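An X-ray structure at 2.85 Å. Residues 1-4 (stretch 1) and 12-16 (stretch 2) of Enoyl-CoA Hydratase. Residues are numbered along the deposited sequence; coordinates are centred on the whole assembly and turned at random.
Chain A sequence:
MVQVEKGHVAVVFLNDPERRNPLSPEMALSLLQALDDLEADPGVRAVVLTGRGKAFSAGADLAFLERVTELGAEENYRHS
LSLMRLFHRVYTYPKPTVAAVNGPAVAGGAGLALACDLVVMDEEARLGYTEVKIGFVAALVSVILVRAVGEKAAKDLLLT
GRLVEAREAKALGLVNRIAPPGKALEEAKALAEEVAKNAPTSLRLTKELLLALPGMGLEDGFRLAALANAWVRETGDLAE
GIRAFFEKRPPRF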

HETATM    1  N   MSE A   1     -35.009 -14.855  -4.898  1.00 84.10           N
HETATM    2  CA  MSE A   1     -36.199 -14.149  -4.357  1.00 83.57           C
HETATM    3  C   MSE A   1     -36.091 -12.634  -4.497  1.00 80.09           C
HETATM    4  O   MSE A   1     -36.009 -11.903  -3.510  1.00 78.08           O
HETATM    5  CB  MSE A   1     -36.436 -14.540  -2.890  1.00 88.79           C
HETATM    6  CG  MSE A   1     -35.190 -14.948  -2.104  1.00 95.91           C
HETATM    7 SE   MSE A   1     -34.468 -16.707  -2.576  1.00106.38          SE
HETATM    8  CE  MSE A   1     -36.073 -17.771  -2.355  1.00103.57           C
ATOM      9  N   VAL A   2     -36.091 -12.179  -5.745  1.00 77.43           N
ATOM     10  CA  VAL A   2     -36.019 -10.759  -6.064  1.00 75.86           C
ATOM     11  C   VAL A   2     -36.815 -10.489  -7.334  1.00 74.51           C
ATOM     12  O   VAL A   2     -36.894 -11.336  -8.222  1.00 74.19           O
ATOM     13  CB  VAL A   2     -34.564 -10.289  -6.286  1.00 75.72           C
ATOM     14  CG1 VAL A   2     -33.808 -10.284  -4.969  1.00 75.32           C
ATOM     15  CG2 VAL A   2     -33.875 -11.192  -7.290  1.00 75.25           C
ATOM     16  N   GLN A   3     -37.410  -9.305  -7.413  1.00 73.59           N
ATOM     17  CA  GLN A   3     -38.205  -8.917  -8.571  1.00 72.36           C
ATOM     18  C   GLN A   3     -37.437  -7.835  -9.327  1.00 71.94           C
ATOM     19  O   GLN A   3     -36.886  -6.914  -8.719  1.00 71.63           O
ATOM     20  CB  GLN A   3     -39.570  -8.390  -8.105  1.00 71.81           C
ATOM     21  CG  GLN A   3     -40.234  -9.285  -7.059  1.00 71.18           C
ATOM     22  CD  GLN A   3     -41.492  -8.687  -6.457  1.00 70.22           C
ATOM     23  OE1 GLN A   3     -41.485  -7.567  -5.954  1.00 69.51           O
ATOM     24  NE2 GLN A   3     -42.578  -9.445  -6.492  1.00 70.47           N
ATOM     25  N   VAL A   4     -37.407  -7.940 -10.650  1.00 71.24           N
ATOM     26  CA  VAL A   4     -36.672  -6.980 -11.463  1.00 70.56           C
ATOM     27  C   VAL A   4     -37.500  -6.266 -12.519  1.00 69.88           C
ATOM     28  O   VAL A   4     -38.042  -6.900 -13.420  1.00 70.07           O
ATOM     29  CB  VAL A   4     -35.490  -7.668 -12.179  1.00 69.92           C
ATOM     30  CG1 VAL A   4     -34.719  -6.653 -13.005  1.00 69.89           C
ATOM     31  CG2 VAL A   4     -34.584  -8.338 -11.159  1.00 70.25           C
ATOM     32  N   VAL A  12     -34.455  -3.430  -8.598  1.00 52.24           N
ATOM     33  CA  VAL A  12     -34.479  -4.766  -8.031  1.00 51.90           C
ATOM     34  C   VAL A  12     -35.058  -4.724  -6.628  1.00 53.10           C
ATOM     35  O   VAL A  12     -34.621  -3.939  -5.784  1.00 53.22           O
ATOM     36  CB  VAL A  12     -33.074  -5.384  -7.979  1.00 50.15           C
ATOM     37  CG1 VAL A  12     -33.102  -6.657  -7.164  1.00 50.23           C
ATOM     38  CG2 VAL A  12     -32.599  -5.695  -9.381  1.00 49.61           C
ATOM     39  N   PHE A  13     -36.056  -5.573  -6.392  1.00 54.30           N
ATOM     40  CA  PHE A  13     -36.713  -5.639  -5.095  1.00 53.65           C
ATOM     41  C   PHE A  13     -36.364  -6.920  -4.357  1.00 53.71           C
ATOM     42  O   PHE A  13     -36.435  -8.015  -4.920  1.00 51.91           O
ATOM     43  CB  PHE A  13     -38.232  -5.574  -5.257  1.00 50.91           C
ATOM     44  CG  PHE A  13     -38.711  -4.450  -6.124  1.00 48.69           C
ATOM     45  CD1 PHE A  13     -38.522  -4.486  -7.504  1.00 49.10           C
ATOM     46  CD2 PHE A  13     -39.393  -3.367  -5.568  1.00 47.63           C
ATOM     47  CE1 PHE A  13     -39.011  -3.460  -8.319  1.00 47.99           C
ATOM     48  CE2 PHE A  13     -39.885  -2.337  -6.371  1.00 46.17           C
ATOM     49  CZ  PHE A  13     -39.696  -2.383  -7.747  1.00 47.20           C
ATOM     50  N   LEU A  14     -35.976  -6.774  -3.095  1.00 55.34           N
ATOM     51  CA  LEU A  14     -35.658  -7.926  -2.260  1.00 58.41           C
ATOM     52  C   LEU A  14     -37.028  -8.480  -1.877  1.00 60.91           C
ATOM     53  O   LEU A  14     -37.756  -7.861  -1.095  1.00 61.36           O
ATOM     54  CB  LEU A  14     -34.886  -7.477  -1.014  1.00 56.51           C
ATOM     55  CG  LEU A  14     -33.385  -7.180  -1.130  1.00 54.63           C
ATOM     56  CD1 LEU A  14     -33.074  -6.369  -2.373  1.00 54.18           C
ATOM     57  CD2 LEU A  14     -32.947  -6.434   0.113  1.00 53.97           C
ATOM     58  N   ASN A  15     -37.382  -9.639  -2.428  1.00 63.44           N
ATOM     59  CA  ASN A  15     -38.697 -10.215  -2.171  1.00 64.91           C
ATOM     60  C   ASN A  15     -38.789 -11.265  -1.068  1.00 65.61           C
ATOM     61  O   ASN A  15     -38.652 -12.461  -1.313  1.00 65.56           O
ATOM     62  CB  ASN A  15     -39.259 -10.788  -3.465  1.00 65.53           C
ATOM     63  CG  ASN A  15     -40.749 -10.625  -3.560  1.00 68.00           C
ATOM     64  OD1 ASN A  15     -41.360 -10.980  -4.569  1.00 69.39           O
ATOM     65  ND2 ASN A  15     -41.352 -10.078  -2.506  1.00 68.16           N
ATOM     66  N   ASP A  16     -39.033 -10.800   0.149  1.00 66.56           N
ATOM     67  CA  ASP A  16     -39.169 -11.670   1.310  1.00 68.00           C
ATOM     68  C   ASP A  16     -39.743 -10.801   2.428  1.00 68.75           C
ATOM     69  O   ASP A  16     -39.355 -10.923   3.586  1.00 69.73           O
ATOM     70  CB  ASP A  16     -37.800 -12.209   1.725  1.00 70.03           C
ATOM     71  CG  ASP A  16     -37.896 -13.486   2.536  1.00 71.89           C
ATOM     72  OD1 ASP A  16     -38.951 -13.704   3.169  1.00 75.06           O
ATOM     73  OD2 ASP A  16     -36.916 -14.266   2.553  1.00 71.98           O
TER

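Two antiparallel β-strands of Enoyl-CoA Hydratase, one through Val-2, Gln-3 and Val-4, the other through Val-12 and Phe-13, lie side by side with their N-to-C directions 163° apart and their axes 4.6 Å apart at closest approach; together the two stretches bury 434 Å². At the N-terminus, the exposed Met-1, present as selenomethionine, joins the contact through its carbonyl and the base of its side chain, where Met-1 CB lies 3.4 Å from Asn-15 O. Its carbonyl accepts a hydrogen bond from the far stretch, Asn-15 N to Met-1 O at 2.9 Å, with an N-H...O angle of 144°, somewhat bent. The Met-1 side chain starts sideways to stretch 2, and its end, carrying SE, leads away from it. The Asn-15 carbonyl also comes near, Met-1 O to Asn-15 O at 3.5 Å, but both atoms are acceptors and no bond can form between them.

Val-2 pairs with Leu-14 at a non-hydrogen-bonded position, CA to CA 4.8 Å. Its backbone still meets the neighbouring strand through a CA-H...O contact: Val-2 CA lies 3.0 Å from Phe-13 O, with an angle of 129° at the hydrogen. The same carbonyl also accepts the amide of Gln-3. The side chain of Val-2, in the m rotamer, shares a sheet face with those of Val-4, Val-12 and Leu-14. There it packs diagonally against Val-12, with Val-2 CB 4.0 Å from Val-12 CG1, while Val-2 CG1 reaches Leu-14 CA at 4.0 Å.

Gln-3 and Phe-13 form the hydrogen-bonded pair, their CA atoms 5.0 Å apart. Each residue gives its amide to the other's carbonyl: Gln-3 N to Phe-13 O spans 3.0 Å at 153°, and Phe-13 N to Gln-3 O spans 2.8 Å at 166°, the shorter and straighter of the two. Gln-3 O has a further neighbour in Val-12 CA, a CA-H...O contact of 3.3 Å with an angle of 146° at the hydrogen. Gln-3 O also lies at the edge of the Phe-13 ring, near its plane. Both side chains leave on the sheet face opposite the valines, each with chi1 in the m well. That of Gln-3 extends through a t chi2, bringing Gln-3 OE1 to 3.9 Å from Phe-13 CB; OE1 is hydrogen-bonded elsewhere in the structure. Its amide nitrogen comes very close to the Asn-15 side chain, Gln-3 NE2 to Asn-15 OD1 at 2.7 Å, yet the angle is too poor for a hydrogen bond: proximity alone does not align the N-H with the acceptor.

Val-4 faces Val-12 in the second non-hydrogen-bonded pair, CA to CA 4.6 Å, so no backbone hydrogen bond joins these two residues. Their contact is apolar, Val-4 CG2 to Val-12 CG2 at 3.8 Å, with both side chains in the t rotamer. The buried Val-12 thus touches both Val-2 and Val-4, linking the valines of stretch 1 through a shared neighbour on the same face of the sheet.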